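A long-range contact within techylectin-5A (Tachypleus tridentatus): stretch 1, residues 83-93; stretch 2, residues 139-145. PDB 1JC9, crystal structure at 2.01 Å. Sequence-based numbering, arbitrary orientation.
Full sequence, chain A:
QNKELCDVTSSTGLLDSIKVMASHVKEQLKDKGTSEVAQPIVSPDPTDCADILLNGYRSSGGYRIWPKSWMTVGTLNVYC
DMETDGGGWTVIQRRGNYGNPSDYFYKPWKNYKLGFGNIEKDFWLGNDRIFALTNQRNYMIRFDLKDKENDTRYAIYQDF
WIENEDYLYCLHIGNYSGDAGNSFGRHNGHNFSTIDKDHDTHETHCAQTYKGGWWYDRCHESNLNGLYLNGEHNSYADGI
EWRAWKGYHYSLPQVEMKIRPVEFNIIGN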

# COMPACT_ATOMS: atom_id res chain seq x y z
N GLU A 83 -4.39 17.06 0.30
CA GLU A 83 -3.53 18.00 -0.41
C GLU A 83 -3.06 17.56 -1.79
O GLU A 83 -3.10 18.34 -2.74
N THR A 84 -2.63 16.32 -1.91
CA THR A 84 -2.13 15.82 -3.19
C THR A 84 -3.15 15.86 -4.33
O THR A 84 -4.23 15.28 -4.23
N ASP A 85 -2.79 16.55 -5.40
CA ASP A 85 -3.63 16.65 -6.59
C ASP A 85 -5.13 16.76 -6.34
O ASP A 85 -5.93 16.02 -6.90
N GLY A 86 -5.52 17.71 -5.49
CA GLY A 86 -6.93 17.91 -5.22
C GLY A 86 -7.47 17.27 -3.95
O GLY A 86 -8.55 17.63 -3.50
N GLY A 87 -6.73 16.32 -3.39
CA GLY A 87 -7.17 15.68 -2.17
C GLY A 87 -8.19 14.57 -2.37
O GLY A 87 -8.44 14.12 -3.49
N GLY A 88 -8.78 14.13 -1.26
CA GLY A 88 -9.78 13.08 -1.32
C GLY A 88 -9.19 11.68 -1.33
O GLY A 88 -9.90 10.71 -1.61
N TRP A 89 -7.90 11.58 -1.02
CA TRP A 89 -7.21 10.29 -1.02
C TRP A 89 -7.30 9.59 0.33
O TRP A 89 -7.07 10.20 1.38
N THR A 90 -7.63 8.30 0.31
CA THR A 90 -7.69 7.52 1.55
C THR A 90 -6.36 6.78 1.58
O THR A 90 -6.07 5.99 0.68
N VAL A 91 -5.55 7.04 2.59
CA VAL A 91 -4.25 6.40 2.68
C VAL A 91 -4.38 4.99 3.26
O VAL A 91 -5.04 4.80 4.28
N ILE A 92 -3.77 4.01 2.60
CA ILE A 92 -3.85 2.64 3.06
C ILE A 92 -2.51 2.08 3.55
O ILE A 92 -2.47 1.00 4.14
N GLN A 93 -1.43 2.81 3.31
CA GLN A 93 -0.10 2.38 3.75
C GLN A 93 0.87 3.55 3.79
O GLN A 93 0.77 4.47 2.98
N TYR A 139 -11.84 2.25 -7.79
CA TYR A 139 -10.76 3.11 -7.32
C TYR A 139 -9.48 3.00 -8.13
O TYR A 139 -9.24 2.01 -8.82
N MET A 140 -8.67 4.05 -8.03
CA MET A 140 -7.36 4.05 -8.66
C MET A 140 -6.42 4.16 -7.46
O MET A 140 -6.81 4.70 -6.42
N ILE A 141 -5.22 3.61 -7.58
CA ILE A 141 -4.28 3.68 -6.48
C ILE A 141 -3.11 4.56 -6.89
O ILE A 141 -2.66 4.52 -8.03
N ARG A 142 -2.64 5.38 -5.96
CA ARG A 142 -1.51 6.25 -6.24
C ARG A 142 -0.36 5.94 -5.29
O ARG A 142 -0.58 5.78 -4.09
N PHE A 143 0.85 5.84 -5.83
CA PHE A 143 2.04 5.60 -5.03
C PHE A 143 2.84 6.90 -4.99
O PHE A 143 3.17 7.45 -6.04
N ASP A 144 3.14 7.40 -3.80
CA ASP A 144 3.95 8.60 -3.67
C ASP A 144 5.27 8.16 -3.05
O ASP A 144 5.30 7.64 -1.94
N LEU A 145 6.35 8.37 -3.79
CA LEU A 145 7.69 7.97 -3.36
C LEU A 145 8.65 9.15 -3.23
O LEU A 145 8.59 10.10 -4.01

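No direct hydrogen bond joins the two stretches; the contact consists of side-chain packing and one bridging water. Thr-84, in rotamer m, points toward the second stretch and lays its methyl over one face of the Arg-142 guanidinium, Thr-84 CG2 lying 3.5 Å from Arg-142 NE. A small methyl suits this flat surface, leaving the in-plane N-H groups to Asp-144 and a water. Asp-85 (t) also points toward the contact, and its charge reaches Arg-142 through that water, which donates to Asp-85 OD2 at 2.6 Å and accepts from Arg-142 NH1 at 3.0 Å.

After three glycines, whose backbone angles would jam a CB against the preceding carbonyl, comes Trp-89 (m, chi2 95°). Trp-89 NE1 donates to Thr-84 O (2.8 Å), tying the ring to the backbone of its own stretch. Trp-89 and Arg-142 point toward each other's stretch, and the broad ring supports the aliphatic part of the arginine: Trp-89 CZ3 lies 3.5 Å from Arg-142 CB, and Arg-142 CD sits over one face in a CH-pi contact. Arg-142 is extended, t through chi3, so its stem can cover the ring while its head forms a salt bridge with Asp-144 (Arg-142 NE to Asp-144 OD1, 2.9 Å). Met-140 (p) points sideways and brings its SD obliquely to 4.2 Å from Trp-89 CH2. Finally, Ile-92 (p, t) points toward the second stretch and meets the end of Ile-141 (t, t), whose CA-to-CB bond points away, CD1 to CD1 at 4.4 Å, a purely apolar contact between buried side chains.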

# COMPACT_ATOMS: atom_id res chain seq x y z
CB GLU A 83 -2.33 18.34 0.47
CG GLU A 83 -2.70 19.17 1.69
CD GLU A 83 -1.66 19.08 2.79
OE1 GLU A 83 -0.46 19.28 2.50
OE2 GLU A 83 -2.05 18.80 3.95
CB THR A 84 -1.62 14.38 -3.05
OG1 THR A 84 -0.66 14.33 -1.98
CG2 THR A 84 -0.97 13.92 -4.33
CB ASP A 85 -3.32 15.45 -7.51
CG ASP A 85 -4.09 15.49 -8.80
OD1 ASP A 85 -4.35 16.59 -9.33
OD2 ASP A 85 -4.44 14.40 -9.31
CB TRP A 89 -5.73 10.44 -1.37
CG TRP A 89 -5.44 11.04 -2.71
CD1 TRP A 89 -5.19 12.36 -2.99
CD2 TRP A 89 -5.33 10.34 -3.96
NE1 TRP A 89 -4.93 12.52 -4.33
CE2 TRP A 89 -5.01 11.29 -4.95
CE3 TRP A 89 -5.46 8.99 -4.34
CZ2 TRP A 89 -4.82 10.95 -6.30
CZ3 TRP A 89 -5.28 8.65 -5.68
CH2 TRP A 89 -4.96 9.63 -6.64
CB THR A 90 -8.85 6.51 1.53
OG1 THR A 90 -10.09 7.20 1.36
CG2 THR A 90 -8.89 5.72 2.84
CB VAL A 91 -3.28 7.24 3.55
CG1 VAL A 91 -1.90 6.59 3.57
CG2 VAL A 91 -3.19 8.66 2.99
CB ILE A 92 -4.41 1.69 1.97
CG1 ILE A 92 -3.45 1.61 0.78
CG2 ILE A 92 -5.79 2.18 1.51
CD1 ILE A 92 -3.88 0.60 -0.28
CB GLN A 93 0.47 1.30 2.81
CG GLN A 93 1.82 0.71 3.27
CD GLN A 93 3.04 1.34 2.59
OE1 GLN A 93 3.01 2.49 2.18
NE2 GLN A 93 4.12 0.57 2.50
CB TYR A 139 -10.38 2.77 -5.87
CG TYR A 139 -11.40 3.15 -4.82
CD1 TYR A 139 -12.48 2.32 -4.54
CD2 TYR A 139 -11.28 4.34 -4.12
CE1 TYR A 139 -13.42 2.67 -3.57
CE2 TYR A 139 -12.21 4.71 -3.16
CZ TYR A 139 -13.28 3.88 -2.89
OH TYR A 139 -14.19 4.26 -1.95
CB MET A 140 -7.17 5.26 -9.59
CG MET A 140 -7.28 6.62 -8.93
SD MET A 140 -6.80 7.95 -10.08
CE MET A 140 -7.89 7.63 -11.45
CB ILE A 141 -3.76 2.27 -6.06
CG1 ILE A 141 -2.75 2.41 -4.92
CG2 ILE A 141 -3.11 1.57 -7.24
CD1 ILE A 141 -2.32 1.09 -4.32
CB ARG A 142 -1.92 7.72 -6.11
CG ARG A 142 -0.75 8.69 -6.21
CD ARG A 142 -1.18 10.16 -6.22
NE ARG A 142 -0.01 11.02 -6.08
CZ ARG A 142 0.36 11.95 -6.95
NH1 ARG A 142 -0.35 12.16 -8.05
NH2 ARG A 142 1.46 12.66 -6.74
CB PHE A 143 2.94 4.52 -5.64
CG PHE A 143 2.37 3.12 -5.59
CD1 PHE A 143 1.51 2.67 -6.58
CD2 PHE A 143 2.73 2.25 -4.57
CE1 PHE A 143 1.01 1.36 -6.56
CE2 PHE A 143 2.24 0.95 -4.53
CZ PHE A 143 1.38 0.50 -5.53
CB ASP A 144 3.25 9.64 -2.79
CG ASP A 144 2.19 10.42 -3.55
OD1 ASP A 144 2.50 10.91 -4.65
OD2 ASP A 144 1.06 10.55 -3.05
CB LEU A 145 8.26 6.97 -4.37
CG LEU A 145 7.26 5.97 -4.97
CD1 LEU A 145 7.88 5.30 -6.19
CD2 LEU A 145 6.88 4.93 -3.91
O HOH W 1 -3.16 12.13 -8.99